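Local coordinates for ribonucleotide monophosphatase NagD (Escherichia coli, PDB 2C4N), which hydrolyses the phosphate ester of nucleotides such as UMP, as a divalent-metal-dependent phosphatase of the HAD superfamily, at the interface of chains A and B. Residues are numbered along the deposited sequence; one frame, centred on the assembly and turned at random. Chains: chain A/B, Protein NAGD.

The interface of chains A and B. Residues chain A 78, 172, 178, 180, 183; chain B 211-212, 235.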
# COMPACT_ATOMS: atom_id res chain seq x y z
N PHE A 78 26.50 -11.09 -0.68
CA PHE A 78 25.27 -11.86 -0.61
C PHE A 78 25.20 -12.84 -1.78
O PHE A 78 24.90 -14.02 -1.60
CB PHE A 78 24.08 -10.90 -0.65
CG PHE A 78 22.74 -11.57 -0.81
CD1 PHE A 78 22.30 -11.99 -2.07
CD2 PHE A 78 21.92 -11.80 0.29
CE1 PHE A 78 21.06 -12.61 -2.23
CE2 PHE A 78 20.68 -12.42 0.14
CZ PHE A 78 20.25 -12.82 -1.12
N PHE A 172 14.48 -8.07 -2.87
CA PHE A 172 15.02 -8.26 -1.55
C PHE A 172 16.04 -7.13 -1.48
O PHE A 172 16.98 -7.09 -2.28
CB PHE A 172 15.75 -9.60 -1.43
CG PHE A 172 16.50 -9.76 -0.14
CD1 PHE A 172 15.83 -10.03 1.05
CD2 PHE A 172 17.89 -9.60 -0.11
CE1 PHE A 172 16.53 -10.13 2.25
CE2 PHE A 172 18.59 -9.70 1.09
CZ PHE A 172 17.91 -9.96 2.27
N SER A 178 17.20 -3.69 6.47
CA SER A 178 17.35 -5.13 6.50
C SER A 178 18.47 -5.52 7.48
O SER A 178 19.58 -5.00 7.40
CB SER A 178 17.69 -5.65 5.10
OG SER A 178 18.02 -7.02 5.14
N TRP A 180 20.12 -8.21 7.60
CA TRP A 180 21.17 -8.99 6.95
C TRP A 180 22.47 -8.23 6.72
O TRP A 180 23.56 -8.77 6.93
CB TRP A 180 20.69 -9.57 5.62
CG TRP A 180 21.70 -10.52 5.05
CD1 TRP A 180 21.83 -11.85 5.35
CD2 TRP A 180 22.78 -10.20 4.17
NE1 TRP A 180 22.93 -12.37 4.72
CE2 TRP A 180 23.53 -11.38 3.99
CE3 TRP A 180 23.19 -9.03 3.53
CZ2 TRP A 180 24.68 -11.43 3.19
CZ3 TRP A 180 24.33 -9.07 2.73
CH2 TRP A 180 25.06 -10.26 2.57
N ARG A 183 24.55 -8.31 9.63
CA ARG A 183 25.16 -9.63 9.77
C ARG A 183 26.41 -9.69 8.89
O ARG A 183 27.46 -10.18 9.31
CB ARG A 183 24.18 -10.73 9.35
CG ARG A 183 23.56 -11.49 10.52
CD ARG A 183 24.66 -12.14 11.34
NE ARG A 183 24.36 -12.12 12.77
CZ ARG A 183 25.24 -12.40 13.72
NH1 ARG A 183 26.48 -12.73 13.40
NH2 ARG A 183 24.88 -12.35 14.99
N PHE B 211 17.28 -16.44 7.78
CA PHE B 211 18.30 -15.94 6.87
C PHE B 211 18.84 -14.57 7.30
O PHE B 211 20.05 -14.36 7.36
CB PHE B 211 17.73 -15.85 5.45
CG PHE B 211 18.66 -15.19 4.48
CD1 PHE B 211 18.55 -13.83 4.21
CD2 PHE B 211 19.68 -15.92 3.90
CE1 PHE B 211 19.47 -13.21 3.36
CE2 PHE B 211 20.60 -15.31 3.05
CZ PHE B 211 20.49 -13.95 2.79
N GLN B 212 17.93 -13.66 7.60
CA GLN B 212 18.31 -12.32 8.02
C GLN B 212 19.06 -12.32 9.35
O GLN B 212 19.89 -11.44 9.59
CB GLN B 212 17.08 -11.43 8.13
CG GLN B 212 16.38 -11.23 6.80
CD GLN B 212 16.13 -9.77 6.50
OE1 GLN B 212 14.99 -9.31 6.53
NE2 GLN B 212 17.19 -9.04 6.21
N PHE B 235 16.69 -15.30 -1.88
CA PHE B 235 17.57 -16.14 -1.08
C PHE B 235 16.91 -17.51 -1.09
O PHE B 235 15.73 -17.62 -1.41
CB PHE B 235 17.62 -15.62 0.36
CG PHE B 235 16.26 -15.54 1.00
CD1 PHE B 235 15.72 -16.64 1.66
CD2 PHE B 235 15.49 -14.39 0.86
CE1 PHE B 235 14.42 -16.60 2.16
CE2 PHE B 235 14.20 -14.34 1.35
CZ PHE B 235 13.66 -15.44 2.00
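A chi1 of 173° in B:Phe211, with A:Trp180 likewise anti, sets each CG opposite its own backbone nitrogen and extends both rings away from their helices, 203-212 and 180-189, until they meet. The phenyl ring and the five-membered part of the indole have centroids 4.6 Å apart and planes 2° from parallel, an offset stack meeting at the rims; CE1 of B:Phe211 comes to 3.4 Å from CD1 of A:Trp180. A:Phe78, from helix 71-80, stands nearly perpendicular to B:Phe211 (79° between planes) in an edge-to-face pair; its CE2 is modelled too near the phenyl CZ for that separation to carry weight. CZ of A:Phe172 adds an apolar contact 3.8 Å from CE1 of B:Phe211, while CB of B:Phe235 sits 3.9 Å above the centre of the B:Phe211 ring, on the face turned away from A:Trp180, so the phenyl is clamped between the two. Replacing B:Phe211 with alanine would probably leave the A:Trp180 indole without its stacking partner and open a gap beside A:Phe78 and A:Phe172. Next along the helix, B:Gln212 bends at chi2; its NE2 is modelled as a hydrogen-bond donor to OG of A:Ser178, in the amide plane, but too close to be trusted, so the bond is doubtful. The patch, whose centre lies about 21 Å from the catalytic A:Asp11, joins two copies through an aromatic cluster; because NagD is a monomer, this two-fold contact may reflect crystal packing.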